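Local coordinates for protein UDP-glucose:anthocyanidin 3-O-glucosyltransferase (Clitoria ternatea, PDB 4REN) that belongs to the GT-B glycosyltransferases, enzymes built from two domains of Rossmann-like fold that face each other across a cleft, at residues S16-L21 with A47-K52; D114-S119 with W135-C140. All coordinates share one frame; numbering follows the deposited sequence.

Contact 1: residues S16-L21 with A47-K52; sequences SHLPPL and AFLFTK. With P5M (2-(3,4-dihydroxy-5-methoxyphenyl)-3,5,7-trihydroxychromenium), chain B.
Leu18 and Pro19 meet Phe48 and Leu49 almost wholly through apolar side chains, while His17, the residue just before Leu18, reaches the bound P5M. No hydrogen bond joins the two segments. The contact is small, with 202 Å² buried over both sides.

Leu18 and Leu49 share most of it about equally. The CG of Leu18 lies beside the backbone N, anti to the carbonyl carbon (chi1 -70°), and its two methyls part company. CD1 goes to the Phe48 ring, 3.7 Å from Phe48 CD2, and approaches it obliquely. CD2 lies 3.9 Å from CD1 of Leu49. The CB of Leu18 also rests 3.8 Å from Leu49 CD1, so Leu49 touches the base of Leu18 as well as one branch. The other methyl of Leu49, CD2, lies between Leu18 CB and the proline, 4.3 Å from Pro19 CD. That same proline carbon lies near the plane of the Phe48 ring, at its edge, 4.4 Å from CE2.

Phe48 is swung toward Leu18 by a chi1 of -178°, with CG anti to the backbone N. Leu18 and Leu49 are buried, whereas Phe48 is exposed.

His17 NE2 is hydrogen-bonded to O27 of P5M, which lies at the edge of the imidazole, near its plane. The modelled length of this bond is improbably short and doubtful at this resolution.

This is plain packing of the beginning of helix 19-31 on the end of helix 43-49, in the Rossmann-like domain with the seven-stranded parallel sheet. Leu49 also touches Leu22 of helix 19-31. On the sheet side, Pro20 and Leu21 lie on Phe134 of strand 131-135, and Phe50 meets Phe39 of strand 36-42 edge to face.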
ATOM      1  N   SER A  16      -2.249   7.095  -0.919  1.00 26.04           N
ATOM      2  CA  SER A  16      -2.092   5.730  -1.414  1.00 27.38           C
ATOM      3  C   SER A  16      -3.291   4.819  -1.145  1.00 25.58           C
ATOM      4  O   SER A  16      -3.360   3.716  -1.680  1.00 26.40           O
ATOM      5  CB  SER A  16      -0.825   5.099  -0.834  1.00 29.98           C
ATOM      6  OG  SER A  16      -0.929   4.945   0.571  1.00 32.00           O
ATOM      7  N   HIS A  17      -4.226   5.267  -0.316  1.00 23.16           N
ATOM      8  CA  HIS A  17      -5.407   4.461  -0.024  1.00 22.89           C
ATOM      9  C   HIS A  17      -6.528   4.699  -1.035  1.00 23.60           C
ATOM     10  O   HIS A  17      -7.549   4.016  -1.006  1.00 24.44           O
ATOM     11  CB  HIS A  17      -5.924   4.754   1.385  1.00 23.00           C
ATOM     12  CG  HIS A  17      -5.086   4.167   2.478  1.00 24.45           C
ATOM     13  ND1 HIS A  17      -5.467   3.051   3.190  1.00 25.39           N
ATOM     14  CD2 HIS A  17      -3.893   4.552   2.990  1.00 24.65           C
ATOM     15  CE1 HIS A  17      -4.542   2.768   4.089  1.00 23.87           C
ATOM     16  NE2 HIS A  17      -3.576   3.663   3.990  1.00 24.01           N
ATOM     17  N   LEU A  18      -6.336   5.669  -1.924  1.00 24.72           N
ATOM     18  CA  LEU A  18      -7.387   6.064  -2.861  1.00 26.68           C
ATOM     19  C   LEU A  18      -7.395   5.318  -4.212  1.00 26.88           C
ATOM     20  O   LEU A  18      -8.438   4.799  -4.614  1.00 26.24           O
ATOM     21  CB  LEU A  18      -7.405   7.588  -3.049  1.00 28.10           C
ATOM     22  CG  LEU A  18      -7.897   8.407  -1.855  1.00 28.56           C
ATOM     23  CD1 LEU A  18      -7.490   9.866  -2.000  1.00 29.29           C
ATOM     24  CD2 LEU A  18      -9.405   8.280  -1.715  1.00 25.83           C
ATOM     25  N   PRO A  19      -6.248   5.263  -4.921  1.00 26.07           N
ATOM     26  CA  PRO A  19      -6.262   4.494  -6.173  1.00 25.58           C
ATOM     27  C   PRO A  19      -6.647   3.006  -6.054  1.00 26.40           C
ATOM     28  O   PRO A  19      -7.412   2.548  -6.902  1.00 29.05           O
ATOM     29  CB  PRO A  19      -4.826   4.646  -6.692  1.00 24.22           C
ATOM     30  CG  PRO A  19      -4.360   5.927  -6.115  1.00 22.50           C
ATOM     31  CD  PRO A  19      -4.971   5.980  -4.746  1.00 23.52           C
ATOM     32  N   PRO A  20      -6.144   2.270  -5.038  1.00 24.82           N
ATOM     33  CA  PRO A  20      -6.478   0.840  -5.030  1.00 23.74           C
ATOM     34  C   PRO A  20      -7.959   0.550  -4.794  1.00 23.96           C
ATOM     35  O   PRO A  20      -8.430  -0.504  -5.221  1.00 24.95           O
ATOM     36  CB  PRO A  20      -5.656   0.295  -3.853  1.00 21.32           C
ATOM     37  CG  PRO A  20      -4.591   1.297  -3.624  1.00 20.17           C
ATOM     38  CD  PRO A  20      -5.229   2.604  -3.933  1.00 21.50           C
ATOM     39  N   LEU A  21      -8.676   1.448  -4.123  1.00 23.78           N
ATOM     40  CA  LEU A  21     -10.102   1.230  -3.874  1.00 22.99           C
ATOM     41  C   LEU A  21     -10.970   1.642  -5.063  1.00 23.09           C
ATOM     42  O   LEU A  21     -11.936   0.956  -5.394  1.00 24.90           O
ATOM     43  CB  LEU A  21     -10.562   1.944  -2.601  1.00 20.47           C
ATOM     44  CG  LEU A  21     -12.018   1.677  -2.213  1.00 17.67           C
ATOM     45  CD1 LEU A  21     -12.294   0.188  -2.191  1.00 18.72           C
ATOM     46  CD2 LEU A  21     -12.324   2.279  -0.866  1.00 16.62           C
ATOM     47  N   ALA A  47     -10.839  15.504  -5.243  1.00 30.85           N
ATOM     48  CA  ALA A  47     -10.057  16.327  -6.157  1.00 31.36           C
ATOM     49  C   ALA A  47      -8.822  15.559  -6.610  1.00 31.21           C
ATOM     50  O   ALA A  47      -8.289  15.802  -7.692  1.00 30.73           O
ATOM     51  CB  ALA A  47      -9.657  17.636  -5.492  1.00 30.27           C
ATOM     52  N   PHE A  48      -8.377  14.628  -5.773  1.00 32.22           N
ATOM     53  CA  PHE A  48      -7.193  13.831  -6.065  1.00 33.31           C
ATOM     54  C   PHE A  48      -7.470  12.754  -7.111  1.00 34.80           C
ATOM     55  O   PHE A  48      -6.664  12.541  -8.015  1.00 38.11           O
ATOM     56  CB  PHE A  48      -6.660  13.193  -4.781  1.00 33.14           C
ATOM     57  CG  PHE A  48      -5.406  12.395  -4.977  1.00 35.76           C
ATOM     58  CD1 PHE A  48      -4.202  13.027  -5.245  1.00 37.14           C
ATOM     59  CD2 PHE A  48      -5.428  11.013  -4.881  1.00 37.20           C
ATOM     60  CE1 PHE A  48      -3.043  12.296  -5.423  1.00 37.23           C
ATOM     61  CE2 PHE A  48      -4.271  10.275  -5.058  1.00 38.15           C
ATOM     62  CZ  PHE A  48      -3.078  10.918  -5.328  1.00 37.62           C
ATOM     63  N   LEU A  49      -8.611  12.082  -6.986  1.00 32.93           N
ATOM     64  CA  LEU A  49      -8.953  10.974  -7.875  1.00 30.01           C
ATOM     65  C   LEU A  49      -9.666  11.412  -9.152  1.00 30.96           C
ATOM     66  O   LEU A  49      -9.263  11.044 -10.257  1.00 32.27           O
ATOM     67  CB  LEU A  49      -9.832   9.954  -7.146  1.00 27.47           C
ATOM     68  CG  LEU A  49      -9.176   8.993  -6.154  1.00 26.53           C
ATOM     69  CD1 LEU A  49     -10.214   8.050  -5.569  1.00 27.07           C
ATOM     70  CD2 LEU A  49      -8.060   8.208  -6.817  1.00 25.29           C
ATOM     71  N   PHE A  50     -10.723  12.200  -8.995  1.00 32.59           N
ATOM     72  CA  PHE A  50     -11.694  12.389 -10.070  1.00 35.37           C
ATOM     73  C   PHE A  50     -11.547  13.676 -10.884  1.00 39.67           C
ATOM     74  O   PHE A  50     -12.392  13.970 -11.733  1.00 42.53           O
ATOM     75  CB  PHE A  50     -13.115  12.283  -9.505  1.00 31.46           C
ATOM     76  CG  PHE A  50     -13.349  11.042  -8.689  1.00 28.54           C
ATOM     77  CD1 PHE A  50     -13.513   9.811  -9.306  1.00 28.24           C
ATOM     78  CD2 PHE A  50     -13.411  11.106  -7.305  1.00 26.28           C
ATOM     79  CE1 PHE A  50     -13.731   8.667  -8.558  1.00 27.74           C
ATOM     80  CE2 PHE A  50     -13.628   9.965  -6.552  1.00 25.45           C
ATOM     81  CZ  PHE A  50     -13.788   8.745  -7.180  1.00 26.26           C
ATOM     82  N   THR A  51     -10.482  14.433 -10.639  1.00 40.12           N
ATOM     83  CA  THR A  51     -10.254  15.674 -11.378  1.00 42.72           C
ATOM     84  C   THR A  51     -10.052  15.409 -12.869  1.00 45.02           C
ATOM     85  O   THR A  51     -10.841  15.857 -13.700  1.00 46.24           O
ATOM     86  CB  THR A  51      -9.048  16.462 -10.826  1.00 44.04           C
ATOM     87  OG1 THR A  51      -9.372  16.995  -9.535  1.00 43.88           O
ATOM     88  CG2 THR A  51      -8.687  17.608 -11.756  1.00 44.70           C
ATOM     89  N   LYS A  52      -8.996  14.675 -13.201  1.00 46.97           N
ATOM     90  CA  LYS A  52      -8.696  14.359 -14.590  1.00 49.79           C
ATOM     91  C   LYS A  52      -9.641  13.290 -15.123  1.00 51.18           C
ATOM     92  O   LYS A  52     -10.207  13.430 -16.207  1.00 52.36           O
ATOM     93  CB  LYS A  52      -7.259  13.854 -14.722  1.00 51.52           C
ATOM     94  CG  LYS A  52      -6.241  14.595 -13.868  1.00 52.06           C
ATOM     95  CD  LYS A  52      -4.836  14.056 -14.106  1.00 52.56           C
ATOM     96  CE  LYS A  52      -3.814  14.757 -13.225  1.00 51.99           C
ATOM     97  NZ  LYS A  52      -2.415  14.360 -13.557  1.00 51.99           N
TER
HETATM   98  O30 P5M B1001      -0.833  -0.836   7.629  1.00 19.69           O
HETATM   99  C2  P5M B1001      -0.424   0.200   8.413  1.00 21.45           C
HETATM  100  C3  P5M B1001      -0.471   1.602   7.921  1.00 22.10           C
HETATM  101  C9  P5M B1001      -0.932   1.923   6.652  1.00 24.03           C
HETATM  102  C10 P5M B1001      -0.955   3.255   6.249  1.00 25.17           C
HETATM  103  O27 P5M B1001      -1.412   3.543   4.998  1.00 25.37           O
HETATM  104  C1  P5M B1001       0.052  -0.037   9.697  1.00 22.26           C
HETATM  105  C6  P5M B1001       0.476   1.007  10.518  1.00 21.81           C
HETATM  106  O29 P5M B1001       0.935   0.721  11.768  1.00 22.99           O
HETATM  107  C5  P5M B1001       0.446   2.334  10.097  1.00 20.14           C
HETATM  108  C4  P5M B1001      -0.009   2.675   8.833  1.00 20.43           C
HETATM  109  O12 P5M B1001      -0.031   3.980   8.434  1.00 22.22           O
HETATM  110  C11 P5M B1001      -0.482   4.322   7.184  1.00 26.24           C
HETATM  111  C14 P5M B1001      -0.467   5.778   6.853  1.00 29.69           C
HETATM  112  C15 P5M B1001       0.213   6.603   7.742  1.00 31.70           C
HETATM  113  C16 P5M B1001       0.298   7.975   7.549  1.00 35.11           C
HETATM  114  O22 P5M B1001       0.978   8.751   8.439  1.00 39.78           O
HETATM  115  C19 P5M B1001      -1.102   6.311   5.729  1.00 31.63           C
HETATM  116  C18 P5M B1001      -1.071   7.675   5.449  1.00 32.91           C
HETATM  117  O21 P5M B1001      -1.698   8.178   4.338  1.00 35.55           O
HETATM  118  C23 P5M B1001      -1.314   7.722   3.042  1.00 37.48           C
HETATM  119  C17 P5M B1001      -0.353   8.583   6.371  1.00 32.21           C
HETATM  120  O24 P5M B1001      -0.290   9.927   6.153  1.00 30.71           O

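Contact 2: residues D114-S119 with W135-C140. With P5M (2-(3,4-dihydroxy-5-methoxyphenyl)-3,5,7-trihydroxychromenium), chain B.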
ATOM      1  N   ASP A 114     -12.567   1.089   3.282  1.00 21.65           N
ATOM      2  CA  ASP A 114     -11.196   0.851   3.701  1.00 22.67           C
ATOM      3  C   ASP A 114     -11.264   0.455   5.168  1.00 20.85           C
ATOM      4  O   ASP A 114     -12.045   1.024   5.930  1.00 21.27           O
ATOM      5  CB  ASP A 114     -10.362   2.121   3.521  1.00 23.19           C
ATOM      6  CG  ASP A 114      -8.878   1.891   3.755  1.00 24.13           C
ATOM      7  OD1 ASP A 114      -8.078   2.221   2.855  1.00 24.18           O
ATOM      8  OD2 ASP A 114      -8.507   1.402   4.843  1.00 24.44           O
ATOM      9  N   ALA A 115     -10.462  -0.527   5.562  1.00 19.25           N
ATOM     10  CA  ALA A 115     -10.547  -1.088   6.907  1.00 18.46           C
ATOM     11  C   ALA A 115     -10.339  -0.054   8.012  1.00 20.12           C
ATOM     12  O   ALA A 115     -10.801  -0.248   9.136  1.00 23.44           O
ATOM     13  CB  ALA A 115      -9.573  -2.241   7.064  1.00 16.10           C
ATOM     14  N   PHE A 116      -9.655   1.041   7.692  1.00 19.54           N
ATOM     15  CA  PHE A 116      -9.347   2.069   8.688  1.00 22.07           C
ATOM     16  C   PHE A 116     -10.561   2.931   9.048  1.00 22.05           C
ATOM     17  O   PHE A 116     -10.644   3.466  10.157  1.00 20.23           O
ATOM     18  CB  PHE A 116      -8.182   2.950   8.222  1.00 22.97           C
ATOM     19  CG  PHE A 116      -6.867   2.225   8.133  1.00 23.59           C
ATOM     20  CD1 PHE A 116      -6.720   0.945   8.655  1.00 24.65           C
ATOM     21  CD2 PHE A 116      -5.773   2.827   7.531  1.00 23.00           C
ATOM     22  CE1 PHE A 116      -5.510   0.278   8.569  1.00 24.30           C
ATOM     23  CE2 PHE A 116      -4.559   2.166   7.445  1.00 24.12           C
ATOM     24  CZ  PHE A 116      -4.428   0.891   7.965  1.00 24.24           C
ATOM     25  N   VAL A 117     -11.497   3.065   8.113  1.00 20.99           N
ATOM     26  CA  VAL A 117     -12.740   3.775   8.388  1.00 19.42           C
ATOM     27  C   VAL A 117     -13.664   2.838   9.160  1.00 18.94           C
ATOM     28  O   VAL A 117     -14.667   2.356   8.634  1.00 16.81           O
ATOM     29  CB  VAL A 117     -13.423   4.256   7.090  1.00 17.95           C
ATOM     30  CG1 VAL A 117     -14.470   5.315   7.394  1.00 15.29           C
ATOM     31  CG2 VAL A 117     -12.388   4.821   6.141  1.00 18.82           C
ATOM     32  N   THR A 118     -13.310   2.588  10.416  1.00 20.09           N
ATOM     33  CA  THR A 118     -14.024   1.630  11.251  1.00 19.33           C
ATOM     34  C   THR A 118     -15.401   2.133  11.664  1.00 19.24           C
ATOM     35  O   THR A 118     -16.235   1.358  12.134  1.00 20.06           O
ATOM     36  CB  THR A 118     -13.212   1.278  12.509  1.00 18.41           C
ATOM     37  OG1 THR A 118     -13.022   2.456  13.303  1.00 17.04           O
ATOM     38  CG2 THR A 118     -11.861   0.713  12.122  1.00 18.38           C
ATOM     39  N   SER A 119     -15.633   3.430  11.487  1.00 18.92           N
ATOM     40  CA  SER A 119     -16.929   4.024  11.792  1.00 21.16           C
ATOM     41  C   SER A 119     -17.994   3.600  10.784  1.00 21.63           C
ATOM     42  O   SER A 119     -19.188   3.683  11.062  1.00 22.56           O
ATOM     43  CB  SER A 119     -16.828   5.552  11.837  1.00 22.42           C
ATOM     44  OG  SER A 119     -16.227   5.997  13.038  1.00 24.18           O
ATOM     45  N   TRP A 135      -8.550  -3.979   2.229  1.00 24.02           N
ATOM     46  CA  TRP A 135      -7.221  -3.960   2.830  1.00 23.04           C
ATOM     47  C   TRP A 135      -6.118  -3.731   1.799  1.00 23.83           C
ATOM     48  O   TRP A 135      -5.601  -4.685   1.210  1.00 24.22           O
ATOM     49  CB  TRP A 135      -6.967  -5.265   3.582  1.00 22.83           C
ATOM     50  CG  TRP A 135      -5.749  -5.225   4.442  1.00 23.60           C
ATOM     51  CD1 TRP A 135      -4.509  -5.698   4.134  1.00 22.42           C
ATOM     52  CD2 TRP A 135      -5.653  -4.672   5.760  1.00 24.20           C
ATOM     53  NE1 TRP A 135      -3.647  -5.478   5.179  1.00 22.36           N
ATOM     54  CE2 TRP A 135      -4.325  -4.849   6.189  1.00 23.68           C
ATOM     55  CE3 TRP A 135      -6.563  -4.048   6.617  1.00 24.26           C
ATOM     56  CZ2 TRP A 135      -3.885  -4.422   7.443  1.00 25.43           C
ATOM     57  CZ3 TRP A 135      -6.125  -3.624   7.856  1.00 24.44           C
ATOM     58  CH2 TRP A 135      -4.799  -3.813   8.258  1.00 24.64           C
ATOM     59  N   PRO A 136      -5.753  -2.458   1.583  1.00 22.52           N
ATOM     60  CA  PRO A 136      -4.713  -2.077   0.625  1.00 23.18           C
ATOM     61  C   PRO A 136      -3.326  -2.043   1.261  1.00 23.58           C
ATOM     62  O   PRO A 136      -2.395  -1.508   0.658  1.00 23.44           O
ATOM     63  CB  PRO A 136      -5.126  -0.658   0.238  1.00 23.08           C
ATOM     64  CG  PRO A 136      -5.722  -0.112   1.489  1.00 21.40           C
ATOM     65  CD  PRO A 136      -6.409  -1.276   2.172  1.00 21.63           C
ATOM     66  N   ASN A 137      -3.188  -2.601   2.459  1.00 23.83           N
ATOM     67  CA  ASN A 137      -1.912  -2.569   3.165  1.00 26.28           C
ATOM     68  C   ASN A 137      -1.095  -3.833   2.921  1.00 26.49           C
ATOM     69  O   ASN A 137      -1.476  -4.676   2.108  1.00 28.24           O
ATOM     70  CB  ASN A 137      -2.144  -2.384   4.665  1.00 28.22           C
ATOM     71  CG  ASN A 137      -3.157  -1.295   4.972  1.00 28.69           C
ATOM     72  OD1 ASN A 137      -4.092  -1.501   5.746  1.00 29.33           O
ATOM     73  ND2 ASN A 137      -2.977  -0.131   4.359  1.00 27.48           N
ATOM     74  N   VAL A 138       0.036  -3.956   3.613  1.00 25.06           N
ATOM     75  CA  VAL A 138       0.800  -5.200   3.592  1.00 24.84           C
ATOM     76  C   VAL A 138      -0.093  -6.308   4.137  1.00 26.15           C
ATOM     77  O   VAL A 138      -0.526  -6.249   5.287  1.00 27.97           O
ATOM     78  CB  VAL A 138       2.092  -5.095   4.434  1.00 22.57           C
ATOM     79  CG1 VAL A 138       2.767  -6.451   4.557  1.00 20.76           C
ATOM     80  CG2 VAL A 138       3.040  -4.080   3.815  1.00 22.97           C
ATOM     81  N   SER A 139      -0.380  -7.300   3.300  1.00 26.93           N
ATOM     82  CA  SER A 139      -1.358  -8.334   3.633  1.00 30.84           C
ATOM     83  C   SER A 139      -0.992  -9.121   4.885  1.00 32.96           C
ATOM     84  O   SER A 139      -1.848  -9.389   5.727  1.00 36.14           O
ATOM     85  CB  SER A 139      -1.551  -9.293   2.455  1.00 33.52           C
ATOM     86  OG  SER A 139      -0.353  -9.985   2.153  1.00 35.71           O
ATOM     87  N   CYS A 140       0.283  -9.475   5.010  1.00 32.81           N
ATOM     88  CA  CYS A 140       0.750 -10.310   6.113  1.00 32.92           C
ATOM     89  C   CYS A 140       0.582  -9.660   7.488  1.00 32.23           C
ATOM     90  O   CYS A 140       0.655 -10.339   8.512  1.00 34.29           O
ATOM     91  CB  CYS A 140       2.216 -10.695   5.901  1.00 32.37           C
ATOM     92  SG  CYS A 140       2.548 -11.562   4.354  1.00 37.06           S
TER
HETATM   93  O30 P5M B1001      -0.833  -0.836   7.629  1.00 19.69           O
HETATM   94  C2  P5M B1001      -0.424   0.200   8.413  1.00 21.45           C
HETATM   95  C3  P5M B1001      -0.471   1.602   7.921  1.00 22.10           C
HETATM   96  C9  P5M B1001      -0.932   1.923   6.652  1.00 24.03           C
HETATM   97  C10 P5M B1001      -0.955   3.255   6.249  1.00 25.17           C
HETATM   98  O27 P5M B1001      -1.412   3.543   4.998  1.00 25.37           O
HETATM   99  C1  P5M B1001       0.052  -0.037   9.697  1.00 22.26           C
HETATM  100  C6  P5M B1001       0.476   1.007  10.518  1.00 21.81           C
HETATM  101  O29 P5M B1001       0.935   0.721  11.768  1.00 22.99           O
HETATM  102  C5  P5M B1001       0.446   2.334  10.097  1.00 20.14           C
HETATM  103  C4  P5M B1001      -0.009   2.675   8.833  1.00 20.43           C
HETATM  104  O12 P5M B1001      -0.031   3.980   8.434  1.00 22.22           O
HETATM  105  C11 P5M B1001      -0.482   4.322   7.184  1.00 26.24           C
HETATM  106  C14 P5M B1001      -0.467   5.778   6.853  1.00 29.69           C
HETATM  107  C15 P5M B1001       0.213   6.603   7.742  1.00 31.70           C
HETATM  108  C16 P5M B1001       0.298   7.975   7.549  1.00 35.11           C
HETATM  109  O22 P5M B1001       0.978   8.751   8.439  1.00 39.78           O
HETATM  110  C19 P5M B1001      -1.102   6.311   5.729  1.00 31.63           C
HETATM  111  C18 P5M B1001      -1.071   7.675   5.449  1.00 32.91           C
HETATM  112  O21 P5M B1001      -1.698   8.178   4.338  1.00 35.55           O
HETATM  113  C23 P5M B1001      -1.314   7.722   3.042  1.00 37.48           C
HETATM  114  C17 P5M B1001      -0.353   8.583   6.371  1.00 32.21           C
HETATM  115  O24 P5M B1001      -0.290   9.927   6.153  1.00 30.71           O
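Trp135 meets Ala115 and Phe116 with the benzene half of its indole. CB of Ala115 lies at the indole edge, near its plane, 3.5 Å from CE3. Phe116 turns its edge to the face of the six-membered ring in an offset T-shaped pair, with planes at 86° and centroids 5.9 Å apart. The indole is fixed by a straight bond from NE1 to Val138 O (3.2 Å), three residues on.

Pro136 follows, its CG 3.6 Å from OD1 of Asp114. The polar partner of that oxygen is His17 ND1. The other oxygen, OD2, accepts from Phe116 N at 3.1 Å and closes an Asx turn within a type I turn. Both loops follow neighbouring parallel strands, 110-114 and 131-135, which helix 119-127 links in a beta-alpha-beta crossover of the Rossmann-like sheet.

Asn137 has CG anti to the carbonyl carbon (chi1 -46°), which brings its amide up to the Phe116 ring, planes 19° apart. Its OD1 sits 3.3 Å from Phe116 CZ and also over the Trp135 ring, 3.2 Å above its plane. Its CG lies 3.6 Å from P5M O30, while the ring edge of Phe116 comes up to C9. Farther on, Val138 N is hydrogen-bonded to Asp367.

In the fold
Contact 1 closes before contact 2 opens along the chain, and their centres lie 16 Å apart. Both belong to the domain with the seven-stranded parallel sheet. Segments 16-21, 114-119 and 135-140 follow strands 6-10, 110-114 and 131-135, which are neighbours in that order in the sheet. Segment 47-52 comes from the end of helix 43-49, beyond strand 36-42. His17 joins the two contacts: its ND1 is 2.8 Å from Asp114 OD1, a probable hydrogen bond, and its CE1 packs on Asn137. Both contacts touch P5M, contact 1 through segment 16-21 and contact 2 through Phe116 and Asn137. Asp181 and Pro78 also bind it. Residues after all three strands therefore touch the ligand.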